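Local coordinates for binding component of ABC transporter (Wolinella succinogenes, PDB 3K4U), which binds lysine in the cleft between its two lobes and probably delivers it, as a family 3 solute-binding protein, to an ABC transporter for uptake, at residues E37-M42 / W205-F209; V91-V97 / M159-P165. Residue numbers count along the deposited sequence, not the author numbering.

Contact 1: residues E37-M42 / W205-F209; sequences EMAKAM and WLNHF
Residues 37-41 form the last turn of helix 30-41, which M42 leaves as the first non-helical residue; A41 N -> E37 O (3.0 Å) and M42 N -> M38 O (3.1 Å) hold the turn. Residues 205-209 are a turn from within helix 200-216. The two short axes approach to 11.7 Å with 113° between their N-to-C directions, a wide separation filled by the aromatic side chains of W205 and F209, both chi1 t and both directed across. The nearest CA atoms are those of M38 and F209, 7.4 Å apart. E37 lays CB against the edge of the F209 ring, 4.0 Å from CZ. M38, a selenomethionine with chi1 and chi2 t and chi3 m, reaches three residues: its CG lies over one face of F209 and 3.7 Å from W205 CZ3, its CB is 3.7 Å from F209 CZ, and its SE is 4.2 Å from L206 CD1. A41 points its CB toward helix 200-216, 4.0 Å from W205 CH2 and 4.3 Å from F209 CD1. Selenomethionine M42 presses CG to 3.4 Å from W205 CH2 and makes an oblique Met-aromatic contact, SE lying 4.7 Å from the centroid of the six-membered ring. No hydrogen bond crosses this apolar helix-helix interface; W205 NE1 bonds to Q76 O of a second subunit. Helix 200-216 thus packs on helix 30-41 beside L7 of strand 6-11, in the lobe holding the parallel sheet.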
ATOM      1  N   GLU E  37       8.374  31.099 -11.405  1.00 22.97           N
ATOM      2  CA  GLU E  37       8.351  29.772 -12.082  1.00 23.83           C
ATOM      3  C   GLU E  37       7.124  29.623 -12.960  1.00 24.52           C
ATOM      4  O   GLU E  37       7.205  29.241 -14.117  1.00 23.97           O
ATOM      5  CB  GLU E  37       8.358  28.600 -11.078  1.00 23.24           C
ATOM      6  CG  GLU E  37       9.714  28.285 -10.424  1.00 44.34           C
ATOM      7  CD  GLU E  37      10.759  27.745 -11.404  1.00 24.11           C
ATOM      8  OE1 GLU E  37      10.386  27.081 -12.411  1.00 44.82           O
ATOM      9  OE2 GLU E  37      11.961  27.989 -11.175  1.00 44.66           O
HETATM   10  N   MSE E  38       5.979  29.913 -12.361  1.00 25.61           N
HETATM   11  CA  MSE E  38       4.740  29.847 -13.045  1.00 26.31           C
HETATM   12  C   MSE E  38       4.791  30.684 -14.318  1.00 25.42           C
HETATM   13  O   MSE E  38       4.349  30.231 -15.370  1.00 25.37           O
HETATM   14  CB  MSE E  38       3.657  30.304 -12.098  1.00 28.69           C
HETATM   15  CG  MSE E  38       2.300  30.120 -12.643  1.00  7.82           C
HETATM   16 SE   MSE E  38       0.929  30.990 -11.582  1.00 34.09          SE
HETATM   17  CE  MSE E  38       1.234  30.071  -9.871  1.00  7.32           C
ATOM     18  N   ALA E  39       5.347  31.892 -14.260  1.00 24.82           N
ATOM     19  CA  ALA E  39       5.316  32.738 -15.466  1.00 24.00           C
ATOM     20  C   ALA E  39       6.179  32.192 -16.598  1.00 23.90           C
ATOM     21  O   ALA E  39       5.762  32.212 -17.762  1.00 24.38           O
ATOM     22  CB  ALA E  39       5.657  34.155 -15.148  1.00 23.63           C
ATOM     23  N   LYS E  40       7.369  31.695 -16.256  1.00 24.11           N
ATOM     24  CA  LYS E  40       8.257  30.982 -17.205  1.00 25.14           C
ATOM     25  C   LYS E  40       7.532  29.809 -17.877  1.00 25.43           C
ATOM     26  O   LYS E  40       7.449  29.739 -19.102  1.00 25.98           O
ATOM     27  CB  LYS E  40       9.504  30.470 -16.480  1.00 26.47           C
ATOM     28  CG  LYS E  40      10.842  30.861 -17.060  1.00 33.60           C
ATOM     29  CD  LYS E  40      11.498  29.689 -17.782  1.00 28.87           C
ATOM     30  CE  LYS E  40      11.452  29.839 -19.331  1.00 34.99           C
ATOM     31  NZ  LYS E  40      12.609  30.659 -19.898  1.00 29.98           N
ATOM     32  N   ALA E  41       6.987  28.904 -17.069  1.00 25.34           N
ATOM     33  CA  ALA E  41       6.222  27.760 -17.567  1.00 25.17           C
ATOM     34  C   ALA E  41       5.107  28.126 -18.568  1.00 25.60           C
ATOM     35  O   ALA E  41       4.866  27.394 -19.537  1.00 24.65           O
ATOM     36  CB  ALA E  41       5.665  26.961 -16.391  1.00 24.59           C
HETATM   37  N   MSE E  42       4.434  29.248 -18.335  1.00 27.50           N
HETATM   38  CA  MSE E  42       3.445  29.763 -19.294  1.00 30.66           C
HETATM   39  C   MSE E  42       4.059  30.568 -20.449  1.00 28.93           C
HETATM   40  O   MSE E  42       3.312  31.008 -21.330  1.00 28.60           O
HETATM   41  CB  MSE E  42       2.405  30.679 -18.638  1.00 35.45           C
HETATM   42  CG  MSE E  42       1.879  30.263 -17.295  1.00 45.14           C
HETATM   43 SE   MSE E  42       0.481  31.532 -16.795  1.00 43.99          SE
HETATM   44  CE  MSE E  42       0.340  31.205 -14.901  1.00 45.65           C
ATOM     45  N   TRP E 205      -4.809  24.122 -15.415  1.00 10.40           N
ATOM     46  CA  TRP E 205      -3.385  24.419 -15.661  1.00  9.36           C
ATOM     47  C   TRP E 205      -2.623  24.568 -14.375  1.00 10.72           C
ATOM     48  O   TRP E 205      -1.549  23.987 -14.207  1.00 12.72           O
ATOM     49  CB  TRP E 205      -3.190  25.664 -16.512  1.00  7.18           C
ATOM     50  CG  TRP E 205      -1.772  25.771 -16.993  1.00  3.13           C
ATOM     51  CD1 TRP E 205      -1.287  25.276 -18.144  1.00  4.95           C
ATOM     52  CD2 TRP E 205      -0.674  26.387 -16.317  1.00  4.42           C
ATOM     53  NE1 TRP E 205       0.068  25.515 -18.218  1.00  5.30           N
ATOM     54  CE2 TRP E 205       0.451  26.226 -17.114  1.00  3.16           C
ATOM     55  CE3 TRP E 205      -0.540  27.065 -15.099  1.00  4.20           C
ATOM     56  CZ2 TRP E 205       1.709  26.692 -16.744  1.00  4.89           C
ATOM     57  CZ3 TRP E 205       0.711  27.565 -14.729  1.00  5.61           C
ATOM     58  CH2 TRP E 205       1.825  27.356 -15.545  1.00  3.88           C
ATOM     59  N   LEU E 206      -3.168  25.337 -13.452  1.00 10.63           N
ATOM     60  CA  LEU E 206      -2.476  25.546 -12.196  1.00 12.19           C
ATOM     61  C   LEU E 206      -2.273  24.266 -11.399  1.00 13.75           C
ATOM     62  O   LEU E 206      -1.168  24.001 -10.930  1.00 13.69           O
ATOM     63  CB  LEU E 206      -3.220  26.542 -11.336  1.00 12.72           C
ATOM     64  CG  LEU E 206      -3.133  28.029 -11.617  1.00  2.00           C
ATOM     65  CD1 LEU E 206      -2.035  28.235 -12.589  1.00 12.17           C
ATOM     66  CD2 LEU E 206      -4.425  28.439 -12.167  1.00 12.17           C
ATOM     67  N   ASN E 207      -3.343  23.476 -11.251  1.00 15.14           N
ATOM     68  CA  ASN E 207      -3.299  22.216 -10.493  1.00 14.50           C
ATOM     69  C   ASN E 207      -2.216  21.300 -11.047  1.00 14.42           C
ATOM     70  O   ASN E 207      -1.448  20.697 -10.291  1.00 14.53           O
ATOM     71  CB  ASN E 207      -4.651  21.540 -10.561  1.00 14.71           C
ATOM     72  CG  ASN E 207      -5.657  22.121  -9.568  1.00 24.44           C
ATOM     73  OD1 ASN E 207      -5.288  22.727  -8.565  1.00 16.08           O
ATOM     74  ND2 ASN E 207      -6.932  21.929  -9.845  1.00 14.52           N
ATOM     75  N   HIS E 208      -2.096  21.240 -12.369  1.00 13.75           N
ATOM     76  CA  HIS E 208      -1.050  20.408 -12.930  1.00 14.46           C
ATOM     77  C   HIS E 208       0.361  21.021 -12.804  1.00 15.29           C
ATOM     78  O   HIS E 208       1.342  20.280 -12.719  1.00 16.45           O
ATOM     79  CB  HIS E 208      -1.348  20.063 -14.379  1.00 14.79           C
ATOM     80  CG  HIS E 208      -2.374  19.001 -14.536  1.00 15.41           C
ATOM     81  ND1 HIS E 208      -3.585  19.231 -15.146  1.00 14.80           N
ATOM     82  CD2 HIS E 208      -2.378  17.698 -14.151  1.00 15.44           C
ATOM     83  CE1 HIS E 208      -4.286  18.106 -15.142  1.00 16.22           C
ATOM     84  NE2 HIS E 208      -3.578  17.163 -14.542  1.00 14.00           N
ATOM     85  N   PHE E 209       0.448  22.356 -12.791  1.00 14.64           N
ATOM     86  CA  PHE E 209       1.717  23.063 -12.562  1.00 13.61           C
ATOM     87  C   PHE E 209       2.164  22.824 -11.136  1.00 14.19           C
ATOM     88  O   PHE E 209       3.356  22.571 -10.883  1.00 15.05           O
ATOM     89  CB  PHE E 209       1.600  24.582 -12.871  1.00 11.48           C
ATOM     90  CG  PHE E 209       2.668  25.420 -12.213  1.00  4.14           C
ATOM     91  CD1 PHE E 209       3.954  25.471 -12.732  1.00  8.48           C
ATOM     92  CD2 PHE E 209       2.389  26.141 -11.072  1.00  7.99           C
ATOM     93  CE1 PHE E 209       4.967  26.215 -12.099  1.00  4.01           C
ATOM     94  CE2 PHE E 209       3.410  26.894 -10.438  1.00  5.17           C
ATOM     95  CZ  PHE E 209       4.697  26.914 -10.953  1.00  6.23           C
TER

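Contact 2: residues V91-V97 / M159-P165; sequences VGQSLLV and MFIFDLP. With LYS (lysine), chain K.
Strand 93-97 and strand 159-163 pair antiparallel, their short axes 4.4 Å apart at closest approach and 158° between directions. S94 with F162 and L96 with F160 are hydrogen-bonded pairs: S94 N -> F162 O 2.9 Å, F162 N -> S94 O 3.3 Å, L96 N -> F160 O 2.7 Å and F160 N -> L96 O 2.6 Å. L95 with I161 and V97 with M159 are non-hydrogen-bonded pairs, CA to CA 4.7 and 4.1 Å. So are Q93 and D163 (CA to CA 4.3 Å), whose CA-to-CB bonds diverge; after D163 the second segment enters helix 164-175, and L164 N still donates to G92 O (2.7 Å). On one face L95 CD2 meets I161 CG1 at 3.7 Å and V97 CG1 meets selenomethionine M159 CB at 3.8 Å. The other face carries S94, F162, L96 and F160; L96 CB lies 4.0 Å from F160 CB, and the F160 ring (chi1 t) packs on helix 145-154. At the helix start V91 CG2 touches P165 CG at 3.3 Å, and S94 OG comes within 3.0 Å of L164 CD1. D163 (chi1 m) accepts a hydrogen bond at OD1 from the ligand lysine N, 2.7 Å, while F162 CZ lies 3.6 Å from ligand CG. The pair belongs to the mixed sheet of one lobe, and F162 and D163 at its end line the lysine pocket, consistent with the two-lobed fold of family 3 solute-binding proteins.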
ATOM      1  N   VAL E  91      -0.480  25.327   6.801  1.00 21.97           N
ATOM      2  CA  VAL E  91       0.095  26.164   7.853  1.00 24.15           C
ATOM      3  C   VAL E  91      -0.843  26.199   9.044  1.00 25.18           C
ATOM      4  O   VAL E  91      -2.012  25.832   8.911  1.00 26.49           O
ATOM      5  CB  VAL E  91       0.283  27.579   7.287  1.00 24.97           C
ATOM      6  CG1 VAL E  91      -0.046  28.692   8.346  1.00 11.65           C
ATOM      7  CG2 VAL E  91       1.671  27.704   6.645  1.00 10.67           C
ATOM      8  N   GLY E  92      -0.350  26.628  10.200  1.00 24.83           N
ATOM      9  CA  GLY E  92      -1.232  26.878  11.348  1.00 24.96           C
ATOM     10  C   GLY E  92      -0.843  28.133  12.105  1.00 25.18           C
ATOM     11  O   GLY E  92       0.259  28.666  11.936  1.00 25.07           O
ATOM     12  N   GLN E  93      -1.747  28.628  12.932  1.00 25.37           N
ATOM     13  CA  GLN E  93      -1.395  29.753  13.781  1.00 26.57           C
ATOM     14  C   GLN E  93      -0.554  29.362  14.984  1.00 26.78           C
ATOM     15  O   GLN E  93      -0.756  28.309  15.580  1.00 28.24           O
ATOM     16  CB  GLN E  93      -2.637  30.514  14.228  1.00 27.35           C
ATOM     17  CG  GLN E  93      -2.718  31.895  13.640  1.00 47.24           C
ATOM     18  CD  GLN E  93      -3.149  31.864  12.222  1.00 27.24           C
ATOM     19  OE1 GLN E  93      -2.371  31.559  11.328  1.00 47.58           O
ATOM     20  NE2 GLN E  93      -4.414  32.162  11.991  1.00 47.88           N
ATOM     21  N   SER E  94       0.403  30.213  15.312  1.00 25.45           N
ATOM     22  CA  SER E  94       1.285  30.010  16.435  1.00 24.75           C
ATOM     23  C   SER E  94       1.312  31.279  17.252  1.00 25.03           C
ATOM     24  O   SER E  94       0.641  32.255  16.925  1.00 24.95           O
ATOM     25  CB  SER E  94       2.689  29.726  15.944  1.00 24.98           C
ATOM     26  OG  SER E  94       2.987  28.356  16.007  1.00 34.57           O
ATOM     27  N   LEU E  95       2.080  31.248  18.336  1.00 25.50           N
ATOM     28  CA  LEU E  95       2.179  32.364  19.255  1.00 25.31           C
ATOM     29  C   LEU E  95       3.635  32.825  19.453  1.00 26.08           C
ATOM     30  O   LEU E  95       4.556  32.005  19.596  1.00 25.47           O
ATOM     31  CB  LEU E  95       1.510  32.012  20.577  1.00 24.62           C
ATOM     32  CG  LEU E  95       0.082  31.447  20.530  1.00 39.67           C
ATOM     33  CD1 LEU E  95      -0.416  31.151  21.930  1.00 24.46           C
ATOM     34  CD2 LEU E  95      -0.901  32.377  19.811  1.00 24.64           C
ATOM     35  N   LEU E  96       3.840  34.140  19.420  1.00 27.29           N
ATOM     36  CA  LEU E  96       5.095  34.697  19.878  1.00 29.09           C
ATOM     37  C   LEU E  96       4.806  35.439  21.173  1.00 31.35           C
ATOM     38  O   LEU E  96       3.912  36.284  21.196  1.00 31.49           O
ATOM     39  CB  LEU E  96       5.700  35.632  18.835  1.00 28.62           C
ATOM     40  CG  LEU E  96       6.226  35.083  17.505  1.00 37.09           C
ATOM     41  CD1 LEU E  96       6.883  36.230  16.735  1.00 28.13           C
ATOM     42  CD2 LEU E  96       7.193  33.912  17.687  1.00 27.99           C
ATOM     43  N   VAL E  97       5.544  35.111  22.243  1.00 33.20           N
ATOM     44  CA  VAL E  97       5.322  35.696  23.592  1.00 34.71           C
ATOM     45  C   VAL E  97       6.578  36.396  24.127  1.00 35.81           C
ATOM     46  O   VAL E  97       7.685  36.144  23.650  1.00 35.81           O
ATOM     47  CB  VAL E  97       4.806  34.608  24.623  1.00 35.42           C
ATOM     48  CG1 VAL E  97       3.661  33.765  24.021  1.00 27.75           C
ATOM     49  CG2 VAL E  97       5.938  33.684  25.108  1.00 27.46           C
HETATM   50  N   MSE E 159       1.900  39.071  23.675  1.00 38.44           N
HETATM   51  CA  MSE E 159       1.986  37.975  22.721  1.00 40.48           C
HETATM   52  C   MSE E 159       1.324  38.269  21.385  1.00 36.90           C
HETATM   53  O   MSE E 159       0.285  38.947  21.316  1.00 36.93           O
HETATM   54  CB  MSE E 159       1.337  36.735  23.309  1.00 46.60           C
HETATM   55  CG  MSE E 159      -0.012  37.021  23.921  1.00 43.43           C
HETATM   56 SE   MSE E 159      -0.786  35.380  24.596  1.00 56.91          SE
HETATM   57  CE  MSE E 159      -2.559  36.087  25.131  1.00 42.95           C
ATOM     58  N   PHE E 160       1.940  37.713  20.343  1.00 33.55           N
ATOM     59  CA  PHE E 160       1.563  37.866  18.936  1.00 30.52           C
ATOM     60  C   PHE E 160       1.030  36.534  18.369  1.00 28.40           C
ATOM     61  O   PHE E 160       1.544  35.464  18.689  1.00 27.88           O
ATOM     62  CB  PHE E 160       2.800  38.334  18.163  1.00 29.65           C
ATOM     63  CG  PHE E 160       2.556  38.605  16.702  1.00 37.90           C
ATOM     64  CD1 PHE E 160       1.823  39.720  16.291  1.00 29.44           C
ATOM     65  CD2 PHE E 160       3.085  37.768  15.733  1.00 29.22           C
ATOM     66  CE1 PHE E 160       1.595  39.956  14.951  1.00 37.39           C
ATOM     67  CE2 PHE E 160       2.850  38.018  14.397  1.00 37.67           C
ATOM     68  CZ  PHE E 160       2.106  39.117  14.012  1.00 28.92           C
ATOM     69  N   ILE E 161      -0.018  36.597  17.557  1.00 27.08           N
ATOM     70  CA  ILE E 161      -0.611  35.393  16.936  1.00 25.39           C
ATOM     71  C   ILE E 161      -0.638  35.551  15.430  1.00 25.23           C
ATOM     72  O   ILE E 161      -1.034  36.592  14.921  1.00 26.05           O
ATOM     73  CB  ILE E 161      -2.053  35.109  17.383  1.00 23.78           C
ATOM     74  CG1 ILE E 161      -2.551  33.785  16.752  1.00  9.24           C
ATOM     75  CG2 ILE E 161      -2.982  36.279  16.998  1.00  8.10           C
ATOM     76  CD1 ILE E 161      -3.961  33.292  17.254  1.00 21.84           C
ATOM     77  N   PHE E 162      -0.231  34.511  14.715  1.00 24.35           N
ATOM     78  CA  PHE E 162      -0.144  34.592  13.270  1.00 23.01           C
ATOM     79  C   PHE E 162       0.301  33.247  12.727  1.00 21.90           C
ATOM     80  O   PHE E 162       0.743  32.392  13.484  1.00 21.34           O
ATOM     81  CB  PHE E 162       0.872  35.681  12.876  1.00 22.22           C
ATOM     82  CG  PHE E 162       0.610  36.280  11.541  1.00 18.60           C
ATOM     83  CD1 PHE E 162      -0.256  37.362  11.411  1.00 21.66           C
ATOM     84  CD2 PHE E 162       1.217  35.767  10.410  1.00 21.41           C
ATOM     85  CE1 PHE E 162      -0.526  37.898  10.156  1.00 18.55           C
ATOM     86  CE2 PHE E 162       0.956  36.297   9.164  1.00 18.67           C
ATOM     87  CZ  PHE E 162       0.086  37.367   9.033  1.00 21.23           C
ATOM     88  N   ASP E 163       0.172  33.088  11.412  1.00 20.99           N
ATOM     89  CA  ASP E 163       0.708  31.966  10.690  1.00 20.45           C
ATOM     90  C   ASP E 163       2.111  31.632  11.175  1.00 21.90           C
ATOM     91  O   ASP E 163       2.980  32.500  11.304  1.00 21.04           O
ATOM     92  CB  ASP E 163       0.709  32.230   9.181  1.00 19.82           C
ATOM     93  CG  ASP E 163      -0.700  32.457   8.606  1.00 35.68           C
ATOM     94  OD1 ASP E 163      -0.941  32.167   7.398  1.00 18.86           O
ATOM     95  OD2 ASP E 163      -1.562  32.941   9.357  1.00 19.64           O
ATOM     96  N   LEU E 164       2.299  30.340  11.452  1.00 23.96           N
ATOM     97  CA  LEU E 164       3.521  29.807  12.046  1.00 25.47           C
ATOM     98  C   LEU E 164       4.795  30.093  11.253  1.00 25.04           C
ATOM     99  O   LEU E 164       5.852  30.307  11.849  1.00 24.85           O
ATOM    100  CB  LEU E 164       3.372  28.297  12.251  1.00 26.87           C
ATOM    101  CG  LEU E 164       4.486  27.552  12.966  1.00 32.54           C
ATOM    102  CD1 LEU E 164       3.836  26.485  13.767  1.00 27.89           C
ATOM    103  CD2 LEU E 164       5.462  26.955  11.982  1.00 27.52           C
ATOM    104  N   PRO E 165       4.715  30.073   9.910  1.00 24.59           N
ATOM    105  CA  PRO E 165       5.978  30.272   9.196  1.00 24.14           C
ATOM    106  C   PRO E 165       6.462  31.694   9.300  1.00 23.91           C
ATOM    107  O   PRO E 165       7.658  31.933   9.224  1.00 24.02           O
ATOM    108  CB  PRO E 165       5.647  29.875   7.767  1.00 24.32           C
ATOM    109  CG  PRO E 165       4.413  28.950   7.919  1.00  4.09           C
ATOM    110  CD  PRO E 165       3.649  29.602   9.013  1.00 24.25           C
TER
HETATM  111  N   LYS K 501      -2.948  33.128   5.897  1.00 30.74           N
HETATM  112  CA  LYS K 501      -3.182  34.523   6.208  1.00 30.80           C
HETATM  113  C   LYS K 501      -4.566  34.875   5.712  1.00 30.93           C
HETATM  114  O   LYS K 501      -5.012  34.308   4.717  1.00 30.69           O
HETATM  115  CB  LYS K 501      -2.147  35.407   5.498  1.00 30.98           C
HETATM  116  CG  LYS K 501      -1.946  36.772   6.113  1.00 24.16           C
HETATM  117  CD  LYS K 501      -1.645  37.778   5.057  1.00 30.39           C
HETATM  118  CE  LYS K 501      -1.084  39.085   5.629  1.00 25.37           C
HETATM  119  NZ  LYS K 501      -0.482  39.952   4.582  1.00 30.30           N
HETATM  120  OXT LYS K 501      -5.256  35.722   6.275  1.00 31.04           O

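From the N terminus the chain first lays down strand 6-11 and helix 30-41, which supplies the first half of contact 1. It then crosses into the mixed sheet through strand 89-98, runs through 117-121 and 138-142, and returns at 159-163 to close contact 2. Only after strand 189-195 does helix 200-216 come back to helix 30-41 and close contact 1, so the smaller loop lies wholly within the larger. The centres of the two contacts lie about 30 Å apart, on opposite sides of the chain's centre, and the contacts do not touch. Contact 1 thus ties late to early chain in one lobe, whereas contact 2 joins strands of the other lobe beside the bound lysine.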